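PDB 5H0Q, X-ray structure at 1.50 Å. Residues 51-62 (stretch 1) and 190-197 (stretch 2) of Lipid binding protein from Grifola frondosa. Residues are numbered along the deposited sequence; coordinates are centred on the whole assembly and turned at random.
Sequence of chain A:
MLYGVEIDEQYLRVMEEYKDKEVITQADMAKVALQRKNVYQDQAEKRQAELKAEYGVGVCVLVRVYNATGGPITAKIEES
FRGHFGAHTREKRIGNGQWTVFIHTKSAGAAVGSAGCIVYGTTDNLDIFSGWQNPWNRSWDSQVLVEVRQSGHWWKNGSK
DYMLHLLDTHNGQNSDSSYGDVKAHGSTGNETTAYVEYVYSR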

ATOM      1  N   LEU A  51       3.061 -16.200  -0.966  1.00 32.24           N
ATOM      2  CA  LEU A  51       1.964 -15.973  -1.902  1.00 28.12           C
ATOM      3  C   LEU A  51       2.401 -16.209  -3.342  1.00 32.49           C
ATOM      4  O   LEU A  51       1.649 -16.777  -4.139  1.00 30.56           O
ATOM      5  CB  LEU A  51       1.405 -14.547  -1.740  1.00 27.25           C
ATOM      6  CG  LEU A  51       0.679 -14.294  -0.422  1.00 32.91           C
ATOM      7  CD1 LEU A  51       0.360 -12.803  -0.283  1.00 31.90           C
ATOM      8  CD2 LEU A  51      -0.590 -15.123  -0.349  1.00 38.87           C
ATOM      9  N   LYS A  52       3.598 -15.750  -3.706  1.00 31.64           N
ATOM     10  CA  LYS A  52       4.086 -15.961  -5.065  1.00 33.40           C
ATOM     11  C   LYS A  52       4.304 -17.439  -5.341  1.00 38.02           C
ATOM     12  O   LYS A  52       3.928 -17.943  -6.405  1.00 32.17           O
ATOM     13  CB  LYS A  52       5.375 -15.170  -5.291  1.00 37.45           C
ATOM     14  CG  LYS A  52       6.055 -15.484  -6.627  1.00 57.59           C
ATOM     15  CD  LYS A  52       7.194 -14.517  -6.930  1.00 83.13           C
ATOM     16  CE  LYS A  52       7.855 -14.825  -8.268  1.00 95.39           C
ATOM     17  NZ  LYS A  52       8.808 -13.758  -8.676  1.00 96.61           N
ATOM     18  N   ALA A  53       4.909 -18.157  -4.391  1.00 37.72           N
ATOM     19  CA  ALA A  53       5.094 -19.587  -4.570  1.00 45.69           C
ATOM     20  C   ALA A  53       3.754 -20.297  -4.700  1.00 42.79           C
ATOM     21  O   ALA A  53       3.605 -21.212  -5.518  1.00 39.55           O
ATOM     22  CB  ALA A  53       5.901 -20.161  -3.404  1.00 41.38           C
ATOM     23  N   GLU A  54       2.768 -19.889  -3.904  1.00 40.83           N
ATOM     24  CA  GLU A  54       1.450 -20.520  -3.960  1.00 36.67           C
ATOM     25  C   GLU A  54       0.730 -20.199  -5.270  1.00 37.11           C
ATOM     26  O   GLU A  54       0.035 -21.056  -5.829  1.00 37.36           O
ATOM     27  CB  GLU A  54       0.620 -20.064  -2.758  1.00 34.33           C
ATOM     28  CG  GLU A  54      -0.805 -20.582  -2.718  1.00 66.70           C
ATOM     29  CD  GLU A  54      -1.615 -19.954  -1.598  1.00 87.73           C
ATOM     30  OE1 GLU A  54      -1.353 -18.779  -1.259  1.00 73.01           O
ATOM     31  OE2 GLU A  54      -2.511 -20.633  -1.058  1.00112.66           O
ATOM     32  N   TYR A  55       0.892 -18.980  -5.788  1.00 32.69           N
ATOM     33  CA  TYR A  55       0.226 -18.625  -7.033  1.00 31.65           C
ATOM     34  C   TYR A  55       0.908 -19.276  -8.233  1.00 36.39           C
ATOM     35  O   TYR A  55       0.236 -19.830  -9.105  1.00 35.25           O
ATOM     36  CB  TYR A  55       0.187 -17.110  -7.210  1.00 28.23           C
ATOM     37  CG  TYR A  55      -0.362 -16.700  -8.565  1.00 27.72           C
ATOM     38  CD1 TYR A  55      -1.715 -16.842  -8.852  1.00 33.69           C
ATOM     39  CD2 TYR A  55       0.464 -16.188  -9.555  1.00 33.70           C
ATOM     40  CE1 TYR A  55      -2.231 -16.495 -10.080  1.00 38.88           C
ATOM     41  CE2 TYR A  55      -0.049 -15.834 -10.799  1.00 38.88           C
ATOM     42  CZ  TYR A  55      -1.398 -15.987 -11.043  1.00 38.97           C
ATOM     43  OH  TYR A  55      -1.918 -15.666 -12.270  1.00 28.92           O
ATOM     44  N   GLY A  56       2.238 -19.210  -8.301  1.00 40.53           N
ATOM     45  CA  GLY A  56       2.970 -19.779  -9.416  1.00 42.38           C
ATOM     46  C   GLY A  56       3.128 -18.841 -10.596  1.00 35.04           C
ATOM     47  O   GLY A  56       3.371 -17.637 -10.437  1.00 38.20           O
ATOM     48  N   VAL A  57       2.953 -19.384 -11.784  1.00 39.92           N
ATOM     49  CA  VAL A  57       3.190 -18.661 -13.024  1.00 30.37           C
ATOM     50  C   VAL A  57       1.884 -18.050 -13.506  1.00 28.55           C
ATOM     51  O   VAL A  57       0.869 -18.748 -13.622  1.00 34.88           O
ATOM     52  CB  VAL A  57       3.775 -19.602 -14.087  1.00 38.14           C
ATOM     53  CG1 VAL A  57       3.898 -18.881 -15.445  1.00 41.11           C
ATOM     54  CG2 VAL A  57       5.105 -20.116 -13.626  1.00 47.47           C
ATOM     55  N   GLY A  58       1.913 -16.757 -13.820  1.00 30.40           N
ATOM     56  CA  GLY A  58       0.728 -16.098 -14.324  1.00 27.66           C
ATOM     57  C   GLY A  58       0.982 -14.608 -14.365  1.00 29.83           C
ATOM     58  O   GLY A  58       2.062 -14.196 -14.791  1.00 28.65           O
ATOM     59  N   VAL A  59       0.014 -13.779 -13.961  1.00 25.93           N
ATOM     60  CA  VAL A  59       0.246 -12.358 -13.760  1.00 24.10           C
ATOM     61  C   VAL A  59      -0.364 -12.015 -12.420  1.00 22.17           C
ATOM     62  O   VAL A  59      -1.534 -12.339 -12.175  1.00 25.41           O
ATOM     63  CB  VAL A  59      -0.382 -11.486 -14.861  1.00 23.06           C
ATOM     64  CG1 VAL A  59      -0.174 -10.013 -14.547  1.00 24.77           C
ATOM     65  CG2 VAL A  59       0.221 -11.805 -16.201  1.00 25.20           C
ATOM     66  N   CYS A  60       0.426 -11.408 -11.545  1.00 25.00           N
ATOM     67  CA  CYS A  60      -0.090 -10.982 -10.254  1.00 25.15           C
ATOM     68  C   CYS A  60       0.781  -9.878  -9.690  1.00 23.89           C
ATOM     69  O   CYS A  60       1.842  -9.545 -10.221  1.00 26.09           O
ATOM     70  CB  CYS A  60      -0.128 -12.136  -9.268  1.00 25.31           C
ATOM     71  SG  CYS A  60       1.538 -12.706  -8.745  1.00 26.31           S
ATOM     72  N   VAL A  61       0.330  -9.345  -8.564  1.00 21.36           N
ATOM     73  CA  VAL A  61       1.140  -8.450  -7.762  1.00 21.22           C
ATOM     74  C   VAL A  61       1.124  -8.983  -6.344  1.00 22.77           C
ATOM     75  O   VAL A  61       0.088  -9.439  -5.851  1.00 20.83           O
ATOM     76  CB  VAL A  61       0.653  -6.981  -7.801  1.00 21.66           C
ATOM     77  CG1 VAL A  61       0.891  -6.387  -9.177  1.00 23.16           C
ATOM     78  CG2 VAL A  61      -0.842  -6.860  -7.391  1.00 20.76           C
ATOM     79  N   LEU A  62       2.269  -8.918  -5.701  1.00 23.35           N
ATOM     80  CA  LEU A  62       2.455  -9.352  -4.321  1.00 20.61           C
ATOM     81  C   LEU A  62       2.707  -8.059  -3.545  1.00 20.29           C
ATOM     82  O   LEU A  62       3.811  -7.516  -3.584  1.00 24.03           O
ATOM     83  CB  LEU A  62       3.621 -10.320  -4.157  1.00 23.32           C
ATOM     84  CG  LEU A  62       3.630 -11.722  -4.770  1.00 30.97           C
ATOM     85  CD1 LEU A  62       2.268 -12.367  -4.777  1.00 24.52           C
ATOM     86  CD2 LEU A  62       4.200 -11.665  -6.172  1.00 30.57           C
ATOM     87  N   ASN A 190       9.202  -4.880 -12.485  1.00 32.33           N
ATOM     88  CA  ASN A 190       8.691  -4.962 -13.847  1.00 31.07           C
ATOM     89  C   ASN A 190       8.770  -6.426 -14.275  1.00 36.84           C
ATOM     90  O   ASN A 190       9.705  -6.839 -14.951  1.00 37.80           O
ATOM     91  CB  ASN A 190       9.472  -4.081 -14.770  1.00 35.11           C
ATOM     92  CG  ASN A 190       8.811  -3.943 -16.123  1.00 36.18           C
ATOM     93  OD1 ASN A 190       7.644  -4.297 -16.285  1.00 39.47           O
ATOM     94  ND2 ASN A 190       9.535  -3.411 -17.088  1.00 46.40           N
ATOM     95  N   GLU A 191       7.767  -7.204 -13.880  1.00 31.31           N
ATOM     96  CA  GLU A 191       7.702  -8.615 -14.243  1.00 33.55           C
ATOM     97  C   GLU A 191       6.271  -9.101 -14.058  1.00 36.40           C
ATOM     98  O   GLU A 191       5.437  -8.436 -13.426  1.00 30.08           O
ATOM     99  CB  GLU A 191       8.684  -9.446 -13.413  1.00 50.42           C
ATOM    100  CG  GLU A 191       8.497  -9.354 -11.913  1.00 56.91           C
ATOM    101  CD  GLU A 191       9.445 -10.262 -11.146  1.00 80.08           C
ATOM    102  OE1 GLU A 191       9.694 -11.397 -11.608  1.00 84.01           O
ATOM    103  OE2 GLU A 191       9.945  -9.845 -10.079  1.00 79.58           O
ATOM    104  N   THR A 192       5.997 -10.285 -14.622  1.00 30.62           N
ATOM    105  CA  THR A 192       4.636 -10.808 -14.612  1.00 29.14           C
ATOM    106  C   THR A 192       4.142 -11.082 -13.200  1.00 28.06           C
ATOM    107  O   THR A 192       2.952 -10.891 -12.913  1.00 27.29           O
ATOM    108  CB  THR A 192       4.523 -12.082 -15.462  1.00 30.32           C
ATOM    109  OG1 THR A 192       5.437 -13.091 -15.005  1.00 30.81           O
ATOM    110  CG2 THR A 192       4.806 -11.769 -16.918  1.00 31.59           C
ATOM    111  N   THR A 193       5.014 -11.568 -12.313  1.00 26.17           N
ATOM    112  CA  THR A 193       4.642 -11.776 -10.913  1.00 26.51           C
ATOM    113  C   THR A 193       5.501 -10.817 -10.090  1.00 35.04           C
ATOM    114  O   THR A 193       6.614 -11.148  -9.679  1.00 34.90           O
ATOM    115  CB  THR A 193       4.802 -13.251 -10.488  1.00 37.20           C
ATOM    116  OG1 THR A 193       6.061 -13.761 -10.921  1.00 36.49           O
ATOM    117  CG2 THR A 193       3.752 -14.074 -11.137  1.00 29.29           C
ATOM    118  N   ALA A 194       4.978  -9.614  -9.857  1.00 26.75           N
ATOM    119  CA  ALA A 194       5.783  -8.484  -9.404  1.00 30.39           C
ATOM    120  C   ALA A 194       5.569  -8.193  -7.926  1.00 28.13           C
ATOM    121  O   ALA A 194       4.435  -8.197  -7.439  1.00 24.03           O
ATOM    122  CB  ALA A 194       5.452  -7.228 -10.210  1.00 31.66           C
ATOM    123  N   TYR A 195       6.666  -7.927  -7.222  1.00 28.37           N
ATOM    124  CA  TYR A 195       6.573  -7.390  -5.871  1.00 27.57           C
ATOM    125  C   TYR A 195       6.197  -5.928  -5.969  1.00 23.97           C
ATOM    126  O   TYR A 195       6.774  -5.169  -6.764  1.00 25.24           O
ATOM    127  CB  TYR A 195       7.895  -7.526  -5.123  1.00 25.28           C
ATOM    128  CG  TYR A 195       8.186  -8.897  -4.546  1.00 30.25           C
ATOM    129  CD1 TYR A 195       8.851  -9.023  -3.333  1.00 52.73           C
ATOM    130  CD2 TYR A 195       7.797 -10.037  -5.199  1.00 38.08           C
ATOM    131  CE1 TYR A 195       9.136 -10.262  -2.799  1.00 68.33           C
ATOM    132  CE2 TYR A 195       8.092 -11.292  -4.676  1.00 36.32           C
ATOM    133  CZ  TYR A 195       8.746 -11.394  -3.473  1.00 54.47           C
ATOM    134  OH  TYR A 195       9.032 -12.636  -2.943  1.00 54.41           O
ATOM    135  N   VAL A 196       5.251  -5.518  -5.130  1.00 21.10           N
ATOM    136  CA  VAL A 196       4.827  -4.125  -5.048  1.00 21.36           C
ATOM    137  C   VAL A 196       4.967  -3.705  -3.598  1.00 22.93           C
ATOM    138  O   VAL A 196       4.636  -4.484  -2.697  1.00 22.10           O
ATOM    139  CB  VAL A 196       3.377  -3.963  -5.535  1.00 21.91           C
ATOM    140  CG1 VAL A 196       2.876  -2.536  -5.297  1.00 21.32           C
ATOM    141  CG2 VAL A 196       3.286  -4.314  -6.976  1.00 25.65           C
ATOM    142  N   GLU A 197       5.444  -2.472  -3.371  1.00 24.94           N
ATOM    143  CA  GLU A 197       5.529  -1.897  -2.031  1.00 22.33           C
ATOM    144  C   GLU A 197       4.900  -0.511  -2.026  1.00 22.16           C
ATOM    145  O   GLU A 197       5.217   0.322  -2.877  1.00 22.28           O
ATOM    146  CB  GLU A 197       6.963  -1.775  -1.535  1.00 24.48           C
ATOM    147  CG  GLU A 197       7.098  -1.169  -0.106  1.00 27.15           C
ATOM    148  CD  GLU A 197       8.542  -1.011   0.341  1.00 24.06           C
ATOM    149  OE1 GLU A 197       9.237  -0.162  -0.238  1.00 30.92           O
ATOM    150  OE2 GLU A 197       8.969  -1.741   1.259  1.00 32.97           O
TER
HETATM  151  O   HOH W   1       4.961 -15.615 -14.216  1.00 43.90           O

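Stretch 1 leaves a helix, turns through a short loop and enters a strand that pairs in parallel with stretch 2. Of the helical residues, Lys 52 reaches farthest across the contact. Its side chain, all-t, runs past Thr 193, with CE 3.4 Å from Thr 193 OG1, and ends in a long salt bridge between Lys 52 NZ and Glu 191 OE1 (3.9 Å). Lys 52 CD meets the edge of the Tyr 195 ring, 4.0 Å from CE2.

Tyr 55 offers its own ring edge to Thr 193, with CE2 4.2 Å from CG2. Its hydroxyl ties helix to loop by accepting a hydrogen bond from Val 59 N (3.2 Å to Tyr 55 OH). The chain leaves helical geometry at Gly 56, whose positive phi and accompanying psi would jam a CB against the preceding carbonyl; Gly 56 O lies 3.7 Å from Thr 193 CG2. At Gly 58 an ideal CB would fall 2.0 Å from Tyr 55 OH, so the tyrosine packs where a side chain would otherwise sit. A water accepts a hydrogen bond from Gly 58 N (3.3 Å to the water O) and also hydrogen-bonds Thr 192 OG1 (2.7 Å), bridging the stretches.

Val 59 CA makes a CA-H...O contact to Thr 192 O (3.2 Å), which also accepts from Cys 60 N (2.9 Å). Ala 194 N donates to Cys 60 O (3.2 Å), and Cys 60 SG lies 3.5 Å from Thr 193 CG2 on their shared sheet face. Val 61 projects from the other face, where its CB meets Val 196 CG2 at 3.8 Å. Leu 62 N donates to Ala 194 O (2.9 Å) and Val 196 N to Leu 62 O (2.9 Å), the alternation expected of parallel strands. Back on the Cys 60 face, Leu 62 CD2 packs 4.1 Å from Tyr 195 CD2.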